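Local coordinates for protein translation initiation factor 6 (Methanocaldococcus jannaschii, PDB 1G61) that binds the large (50S) ribosomal subunit and prevents its association with the 30S subunit into the 70S initiation complex, at residues E45-S57 and P73-F87. Sequence-based numbering, arbitrary orientation.
Sequences ETKCLQTNIGGSS and PKIVEDEELDRIKNF
The carboxylate of Glu80 faces the type I' turn Ile53–Ser56 and takes two successive amides, one per oxygen: Gly54 N lies 2.7 Å from Glu80 OE1 on its syn side, and Gly55 N lies 2.7 Å from Glu80 OE2, on its syn lone pair. Glu80 OE1 also receives the N-cap amide, Glu77 N, nearly straight and from above the carboxylate plane, while a water joins Glu80 OE2 to Asn52 ND2. Gly54 CA adds a CA-H...O contact to Ile75 O (3.2 Å). One helical turn on, Arg83, extended from CG to NE, holds Gln50 O side-on; NE at 2.8 Å and NH2 both lie in the carbonyl plane, and the oxygen is in the guanidinium plane. Leu49 CB sits 3.6 Å from the Phe87 ring centroid, 3° off its normal, a CH-pi contact. Leu49 CG, anti to the backbone N (chi1 173°), carries CD1 over one face of the Arg83 guanidinium and CD2 to Ile84 CG1. The edge strand 47-50, hydrogen-bonded to strand 25-28 on its other side, runs nearly antiparallel (165°) to helix residues 78-87. Replacing Glu80 by an alanine takes away the carboxylate, which would probably leave both glycine amides and the N-cap amide without their carboxylate acceptors, freeing the turn to shift. Three amides converging on one buried carboxylate are likely to stabilise its negative charge, tying the turn to the helix start.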
ATOM      1  N   GLU A  45      14.232   1.835   2.964  1.00 10.93           N
ATOM      2  CA  GLU A  45      15.331   0.848   2.758  1.00 11.56           C
ATOM      3  C   GLU A  45      14.905  -0.146   1.684  1.00 11.23           C
ATOM      4  O   GLU A  45      14.969  -1.344   1.882  1.00 12.48           O
ATOM      5  CB  GLU A  45      15.652   0.161   4.099  1.00 12.15           C
ATOM      6  CG  GLU A  45      16.088   1.162   5.152  1.00 15.23           C
ATOM      7  CD  GLU A  45      16.481   0.565   6.479  1.00 18.82           C
ATOM      8  OE1 GLU A  45      16.995  -0.583   6.497  1.00 20.72           O
ATOM      9  OE2 GLU A  45      16.257   1.279   7.489  1.00 22.07           O
ATOM     10  N   THR A  46      14.477   0.334   0.521  1.00 10.37           N
ATOM     11  CA  THR A  46      13.952  -0.515  -0.541  1.00 10.11           C
ATOM     12  C   THR A  46      14.647  -0.220  -1.873  1.00  9.69           C
ATOM     13  O   THR A  46      15.304   0.831  -1.971  1.00 14.19           O
ATOM     14  CB  THR A  46      12.447  -0.247  -0.784  1.00 10.31           C
ATOM     15  OG1 THR A  46      12.310   1.168  -0.914  1.00  9.99           O
ATOM     16  CG2 THR A  46      11.609  -0.749   0.375  1.00 10.83           C
ATOM     17  N   LYS A  47      14.477  -1.072  -2.853  1.00 10.84           N
ATOM     18  CA  LYS A  47      14.785  -0.859  -4.250  1.00 10.54           C
ATOM     19  C   LYS A  47      13.555  -0.214  -4.908  1.00  8.64           C
ATOM     20  O   LYS A  47      12.444  -0.732  -4.772  1.00 10.18           O
ATOM     21  CB  LYS A  47      15.196  -2.153  -4.948  1.00 12.68           C
ATOM     22  CG  LYS A  47      16.511  -2.733  -4.426  1.00 21.05           C
ATOM     23  CD  LYS A  47      17.715  -1.984  -4.993  1.00 29.93           C
ATOM     24  CE  LYS A  47      19.049  -2.598  -4.556  1.00 41.48           C
ATOM     25  NZ  LYS A  47      20.196  -1.936  -5.251  1.00 55.43           N
ATOM     26  N   CYS A  48      13.765   0.897  -5.576  1.00 10.02           N
ATOM     27  CA  CYS A  48      12.674   1.698  -6.102  1.00  9.89           C
ATOM     28  C   CYS A  48      12.605   1.567  -7.614  1.00  9.78           C
ATOM     29  O   CYS A  48      13.628   1.665  -8.288  1.00 11.15           O
ATOM     30  CB  CYS A  48      12.867   3.161  -5.740  1.00 11.02           C
ATOM     31  SG  CYS A  48      12.576   3.510  -4.003  1.00 12.90           S
ATOM     32  N   LEU A  49      11.414   1.357  -8.113  1.00  9.03           N
ATOM     33  CA  LEU A  49      11.146   1.369  -9.548  1.00  8.91           C
ATOM     34  C   LEU A  49      10.164   2.486  -9.884  1.00  8.39           C
ATOM     35  O   LEU A  49       9.073   2.536  -9.265  1.00 10.75           O
ATOM     36  CB  LEU A  49      10.507   0.040  -9.995  1.00 10.04           C
ATOM     37  CG  LEU A  49      10.036   0.031 -11.454  1.00  8.95           C
ATOM     38  CD1 LEU A  49      11.215   0.179 -12.420  1.00 10.99           C
ATOM     39  CD2 LEU A  49       9.235  -1.240 -11.762  1.00 10.79           C
ATOM     40  N   GLN A  50      10.519   3.341 -10.838  1.00  9.11           N
ATOM     41  CA  GLN A  50       9.566   4.309 -11.373  1.00  9.87           C
ATOM     42  C   GLN A  50       8.906   3.696 -12.594  1.00  9.19           C
ATOM     43  O   GLN A  50       9.578   3.275 -13.529  1.00 11.19           O
ATOM     44  CB  GLN A  50      10.284   5.606 -11.780  1.00 10.09           C
ATOM     45  CG  GLN A  50      10.783   6.345 -10.518  1.00 10.04           C
ATOM     46  CD  GLN A  50      11.408   7.683 -10.875  1.00 10.94           C
ATOM     47  OE1 GLN A  50      10.683   8.711 -10.969  1.00 13.66           O
ATOM     48  NE2 GLN A  50      12.698   7.710 -11.091  1.00 11.72           N
ATOM     49  N   THR A  51       7.565   3.627 -12.594  1.00  9.27           N
ATOM     50  CA  THR A  51       6.825   3.010 -13.684  1.00  9.44           C
ATOM     51  C   THR A  51       5.427   3.600 -13.735  1.00  8.38           C
ATOM     52  O   THR A  51       4.861   4.018 -12.725  1.00 10.61           O
ATOM     53  CB  THR A  51       6.797   1.478 -13.533  1.00 10.64           C
ATOM     54  OG1 THR A  51       6.219   0.894 -14.724  1.00 12.86           O
ATOM     55  CG2 THR A  51       5.940   0.993 -12.367  1.00 12.49           C
ATOM     56  N   ASN A  52       4.822   3.606 -14.922  1.00 10.05           N
ATOM     57  CA  ASN A  52       3.396   3.753 -15.069  1.00  9.81           C
ATOM     58  C   ASN A  52       2.704   2.411 -14.868  1.00 10.45           C
ATOM     59  O   ASN A  52       3.344   1.353 -15.031  1.00 11.05           O
ATOM     60  CB  ASN A  52       3.049   4.225 -16.491  1.00  9.95           C
ATOM     61  CG  ASN A  52       3.427   5.668 -16.808  1.00  9.96           C
ATOM     62  OD1 ASN A  52       3.572   6.503 -15.928  1.00  9.62           O
ATOM     63  ND2 ASN A  52       3.572   5.909 -18.109  1.00 11.12           N
ATOM     64  N   ILE A  53       1.407   2.447 -14.581  1.00 10.30           N
ATOM     65  CA  ILE A  53       0.533   1.264 -14.656  1.00 11.19           C
ATOM     66  C   ILE A  53      -0.741   1.669 -15.429  1.00 10.45           C
ATOM     67  O   ILE A  53      -1.375   2.618 -15.001  1.00 13.72           O
ATOM     68  CB  ILE A  53       0.171   0.620 -13.314  1.00 12.96           C
ATOM     69  CG1 ILE A  53       1.457   0.150 -12.595  1.00 17.55           C
ATOM     70  CG2 ILE A  53      -0.835  -0.524 -13.489  1.00 15.02           C
ATOM     71  CD1 ILE A  53       1.267  -0.455 -11.215  1.00 19.15           C
ATOM     72  N   GLY A  54      -1.044   0.998 -16.539  1.00 11.61           N
ATOM     73  CA  GLY A  54      -2.200   1.382 -17.339  1.00 15.97           C
ATOM     74  C   GLY A  54      -1.993   2.747 -17.960  1.00 16.19           C
ATOM     75  O   GLY A  54      -2.967   3.418 -18.353  1.00 16.43           O
ATOM     76  N   GLY A  55      -0.766   3.228 -18.117  1.00 11.40           N
ATOM     77  CA  GLY A  55      -0.489   4.518 -18.697  1.00  9.54           C
ATOM     78  C   GLY A  55      -0.454   5.607 -17.660  1.00 10.05           C
ATOM     79  O   GLY A  55      -0.174   6.763 -18.033  1.00 14.58           O
ATOM     80  N   SER A  56      -0.755   5.286 -16.426  1.00 14.66           N
ATOM     81  CA  SER A  56      -1.073   6.128 -15.308  1.00 14.18           C
ATOM     82  C   SER A  56       0.028   6.213 -14.269  1.00 11.08           C
ATOM     83  O   SER A  56       0.732   5.234 -14.057  1.00 11.13           O
ATOM     84  CB  SER A  56      -2.382   5.558 -14.671  1.00 17.76           C
ATOM     85  OG  SER A  56      -2.741   6.259 -13.531  1.00 18.25           O
ATOM     86  N   SER A  57       0.147   7.308 -13.542  1.00  9.63           N
ATOM     87  CA  SER A  57       1.000   7.432 -12.364  1.00  9.01           C
ATOM     88  C   SER A  57       0.326   7.040 -11.058  1.00  8.36           C
ATOM     89  O   SER A  57       0.958   7.173  -9.998  1.00 11.66           O
ATOM     90  CB  SER A  57       1.626   8.843 -12.270  1.00 15.31           C
ATOM     91  OG  SER A  57       0.555   9.772 -12.450  1.00 19.94           O
ATOM     92  N   PRO A  73      -3.651  -4.607 -12.504  1.00  7.14           N
ATOM     93  CA  PRO A  73      -4.974  -4.576 -13.120  1.00  7.98           C
ATOM     94  C   PRO A  73      -4.893  -4.954 -14.589  1.00  7.99           C
ATOM     95  O   PRO A  73      -3.813  -4.987 -15.230  1.00  8.51           O
ATOM     96  CB  PRO A  73      -5.367  -3.095 -12.937  1.00  8.84           C
ATOM     97  CG  PRO A  73      -4.067  -2.357 -13.142  1.00  8.59           C
ATOM     98  CD  PRO A  73      -3.074  -3.243 -12.385  1.00  8.57           C
ATOM     99  N   LYS A  74      -6.099  -5.220 -15.165  1.00  8.82           N
ATOM    100  CA  LYS A  74      -6.141  -5.704 -16.538  1.00  9.95           C
ATOM    101  C   LYS A  74      -5.632  -4.662 -17.529  1.00  9.97           C
ATOM    102  O   LYS A  74      -5.321  -5.019 -18.675  1.00 11.36           O
ATOM    103  CB  LYS A  74      -7.568  -6.149 -16.902  1.00 12.45           C
ATOM    104  CG  LYS A  74      -8.575  -4.995 -16.896  1.00 13.89           C
ATOM    105  CD  LYS A  74      -9.982  -5.517 -17.163  1.00 16.39           C
ATOM    106  CE  LYS A  74     -11.010  -4.401 -17.035  1.00 16.28           C
ATOM    107  NZ  LYS A  74     -12.288  -4.736 -17.727  1.00 17.49           N
ATOM    108  N   ILE A  75      -5.584  -3.394 -17.145  1.00 10.32           N
ATOM    109  CA  ILE A  75      -5.154  -2.326 -18.046  1.00  9.85           C
ATOM    110  C   ILE A  75      -3.641  -2.225 -18.089  1.00 10.11           C
ATOM    111  O   ILE A  75      -3.125  -1.354 -18.809  1.00 11.98           O
ATOM    112  CB  ILE A  75      -5.800  -0.984 -17.615  1.00 10.15           C
ATOM    113  CG1 ILE A  75      -5.474  -0.557 -16.174  1.00 11.58           C
ATOM    114  CG2 ILE A  75      -7.306  -0.951 -17.871  1.00 11.50           C
ATOM    115  CD1 ILE A  75      -5.934   0.869 -15.851  1.00 13.38           C
ATOM    116  N   VAL A  76      -2.879  -3.047 -17.331  1.00  9.61           N
ATOM    117  CA  VAL A  76      -1.425  -2.909 -17.413  1.00  9.78           C
ATOM    118  C   VAL A  76      -0.995  -3.154 -18.850  1.00 10.14           C
ATOM    119  O   VAL A  76      -1.505  -4.040 -19.539  1.00 13.29           O
ATOM    120  CB  VAL A  76      -0.740  -3.830 -16.371  1.00  9.50           C
ATOM    121  CG1 VAL A  76      -0.919  -5.310 -16.750  1.00  9.78           C
ATOM    122  CG2 VAL A  76       0.727  -3.490 -16.230  1.00 10.15           C
ATOM    123  N   GLU A  77      -0.044  -2.363 -19.326  1.00 10.64           N
ATOM    124  CA  GLU A  77       0.392  -2.433 -20.714  1.00 10.80           C
ATOM    125  C   GLU A  77       1.567  -3.366 -20.866  1.00 11.75           C
ATOM    126  O   GLU A  77       2.325  -3.551 -19.904  1.00 12.04           O
ATOM    127  CB  GLU A  77       0.731  -0.996 -21.198  1.00 14.33           C
ATOM    128  CG  GLU A  77      -0.546  -0.155 -21.038  1.00 17.20           C
ATOM    129  CD  GLU A  77      -0.439   1.292 -21.426  1.00 20.99           C
ATOM    130  OE1 GLU A  77       0.608   1.743 -21.939  1.00 21.96           O
ATOM    131  OE2 GLU A  77      -1.388   2.098 -21.270  1.00 24.09           O
ATOM    132  N   ASP A  78       1.759  -3.989 -22.022  1.00 13.03           N
ATOM    133  CA  ASP A  78       2.861  -4.928 -22.185  1.00 13.50           C
ATOM    134  C   ASP A  78       4.199  -4.326 -21.848  1.00 14.03           C
ATOM    135  O   ASP A  78       5.029  -4.990 -21.211  1.00 13.15           O
ATOM    136  CB  ASP A  78       2.864  -5.438 -23.638  1.00 16.31           C
ATOM    137  CG  ASP A  78       1.725  -6.381 -23.960  1.00 18.61           C
ATOM    138  OD1 ASP A  78       0.988  -6.816 -23.052  1.00 24.76           O
ATOM    139  OD2 ASP A  78       1.566  -6.692 -25.153  1.00 28.35           O
ATOM    140  N   GLU A  79       4.480  -3.097 -22.233  1.00 13.81           N
ATOM    141  CA  GLU A  79       5.790  -2.485 -21.949  1.00 14.74           C
ATOM    142  C   GLU A  79       5.927  -2.276 -20.453  1.00 13.69           C
ATOM    143  O   GLU A  79       7.043  -2.405 -19.946  1.00 14.52           O
ATOM    144  CB  GLU A  79       5.959  -1.163 -22.707  1.00 19.94           C
ATOM    145  CG  GLU A  79       7.368  -0.616 -22.852  1.00 30.85           C
ATOM    146  CD  GLU A  79       7.542   0.520 -23.847  1.00 37.92           C
ATOM    147  OE1 GLU A  79       7.848   1.675 -23.445  1.00 41.98           O
ATOM    148  OE2 GLU A  79       7.409   0.337 -25.085  1.00 51.68           O
ATOM    149  N   GLU A  80       4.824  -1.957 -19.776  1.00 11.19           N
ATOM    150  CA  GLU A  80       4.894  -1.774 -18.312  1.00 10.68           C
ATOM    151  C   GLU A  80       5.186  -3.084 -17.611  1.00 10.34           C
ATOM    152  O   GLU A  80       5.995  -3.151 -16.700  1.00 11.19           O
ATOM    153  CB  GLU A  80       3.584  -1.163 -17.804  1.00 10.11           C
ATOM    154  CG  GLU A  80       3.294   0.230 -18.379  1.00 10.92           C
ATOM    155  CD  GLU A  80       1.857   0.615 -18.109  1.00 11.33           C
ATOM    156  OE1 GLU A  80       0.980  -0.222 -17.802  1.00 12.86           O
ATOM    157  OE2 GLU A  80       1.569   1.825 -18.204  1.00 12.55           O
ATOM    158  N   LEU A  81       4.510  -4.154 -18.031  1.00 10.74           N
ATOM    159  CA  LEU A  81       4.743  -5.470 -17.480  1.00 10.29           C
ATOM    160  C   LEU A  81       6.197  -5.878 -17.701  1.00 10.09           C
ATOM    161  O   LEU A  81       6.862  -6.355 -16.799  1.00 12.18           O
ATOM    162  CB  LEU A  81       3.791  -6.471 -18.161  1.00 11.03           C
ATOM    163  CG  LEU A  81       3.638  -7.827 -17.490  1.00 15.06           C
ATOM    164  CD1 LEU A  81       3.142  -7.663 -16.040  1.00 17.48           C
ATOM    165  CD2 LEU A  81       2.665  -8.670 -18.288  1.00 16.47           C
ATOM    166  N   ASP A  82       6.700  -5.671 -18.917  1.00  9.93           N
ATOM    167  CA  ASP A  82       8.071  -5.961 -19.219  1.00 11.52           C
ATOM    168  C   ASP A  82       9.041  -5.192 -18.298  1.00 10.93           C
ATOM    169  O   ASP A  82      10.022  -5.782 -17.776  1.00 11.43           O
ATOM    170  CB  ASP A  82       8.433  -5.654 -20.671  1.00 16.25           C
ATOM    171  CG  ASP A  82       7.812  -6.605 -21.664  1.00 17.75           C
ATOM    172  OD1 ASP A  82       7.943  -6.337 -22.884  1.00 26.39           O
ATOM    173  OD2 ASP A  82       7.213  -7.626 -21.287  1.00 22.61           O
ATOM    174  N   ARG A  83       8.819  -3.912 -18.107  1.00 10.36           N
ATOM    175  CA  ARG A  83       9.623  -3.035 -17.278  1.00 10.51           C
ATOM    176  C   ARG A  83       9.633  -3.561 -15.838  1.00  9.56           C
ATOM    177  O   ARG A  83      10.688  -3.627 -15.178  1.00 10.00           O
ATOM    178  CB  ARG A  83       9.101  -1.591 -17.284  1.00 12.07           C
ATOM    179  CG  ARG A  83       9.880  -0.655 -16.358  1.00 12.66           C
ATOM    180  CD  ARG A  83       9.523   0.804 -16.624  1.00 12.52           C
ATOM    181  NE  ARG A  83      10.256   1.676 -15.727  1.00 11.39           N
ATOM    182  CZ  ARG A  83      11.585   1.948 -15.783  1.00 13.07           C
ATOM    183  NH1 ARG A  83      12.363   1.435 -16.718  1.00 16.86           N
ATOM    184  NH2 ARG A  83      12.099   2.756 -14.846  1.00 13.35           N
ATOM    185  N   ILE A  84       8.452  -3.892 -15.340  1.00  8.59           N
ATOM    186  CA  ILE A  84       8.366  -4.397 -13.957  1.00  8.78           C
ATOM    187  C   ILE A  84       9.059  -5.738 -13.810  1.00  7.89           C
ATOM    188  O   ILE A  84       9.851  -5.917 -12.865  1.00  8.95           O
ATOM    189  CB  ILE A  84       6.884  -4.498 -13.548  1.00 10.20           C
ATOM    190  CG1 ILE A  84       6.240  -3.117 -13.443  1.00 11.38           C
ATOM    191  CG2 ILE A  84       6.723  -5.278 -12.237  1.00 11.70           C
ATOM    192  CD1 ILE A  84       4.721  -3.120 -13.383  1.00 14.05           C
ATOM    193  N   LYS A  85       8.834  -6.684 -14.695  1.00  9.29           N
ATOM    194  CA  LYS A  85       9.490  -7.990 -14.567  1.00  9.42           C
ATOM    195  C   LYS A  85      10.995  -7.832 -14.729  1.00  7.79           C
ATOM    196  O   LYS A  85      11.747  -8.553 -14.041  1.00  9.48           O
ATOM    197  CB  LYS A  85       8.894  -8.972 -15.602  1.00 11.04           C
ATOM    198  CG  LYS A  85       7.431  -9.322 -15.265  1.00 12.76           C
ATOM    199  CD  LYS A  85       6.900 -10.414 -16.179  1.00 17.24           C
ATOM    200  CE  LYS A  85       5.559 -10.849 -15.561  1.00 17.67           C
ATOM    201  NZ  LYS A  85       5.013 -11.998 -16.310  1.00 21.25           N
ATOM    202  N   ASN A  86      11.460  -6.935 -15.588  1.00  8.70           N
ATOM    203  CA  ASN A  86      12.907  -6.746 -15.740  1.00  8.86           C
ATOM    204  C   ASN A  86      13.503  -6.213 -14.439  1.00  8.97           C
ATOM    205  O   ASN A  86      14.580  -6.685 -14.009  1.00  9.01           O
ATOM    206  CB  ASN A  86      13.193  -5.805 -16.930  1.00  9.74           C
ATOM    207  CG  ASN A  86      14.680  -5.517 -17.010  1.00  8.34           C
ATOM    208  OD1 ASN A  86      15.121  -4.428 -16.603  1.00 12.17           O
ATOM    209  ND2 ASN A  86      15.397  -6.468 -17.529  1.00  9.29           N
ATOM    210  N   PHE A  87      12.851  -5.258 -13.797  1.00  9.04           N
ATOM    211  CA  PHE A  87      13.314  -4.726 -12.509  1.00  8.42           C
ATOM    212  C   PHE A  87      13.378  -5.824 -11.468  1.00  9.23           C
ATOM    213  O   PHE A  87      14.346  -5.950 -10.701  1.00  9.61           O
ATOM    214  CB  PHE A  87      12.314  -3.633 -12.098  1.00  9.24           C
ATOM    215  CG  PHE A  87      12.386  -3.247 -10.618  1.00  8.72           C
ATOM    216  CD1 PHE A  87      13.398  -2.414 -10.151  1.00  9.27           C
ATOM    217  CD2 PHE A  87      11.483  -3.712  -9.691  1.00  9.63           C
ATOM    218  CE1 PHE A  87      13.460  -2.062  -8.807  1.00  9.64           C
ATOM    219  CE2 PHE A  87      11.511  -3.379  -8.341  1.00  9.76           C
ATOM    220  CZ  PHE A  87      12.521  -2.546  -7.885  1.00 11.68           C
TER
HETATM  221  O   HOH W   1       2.961   3.527 -19.792  1.00 12.35           O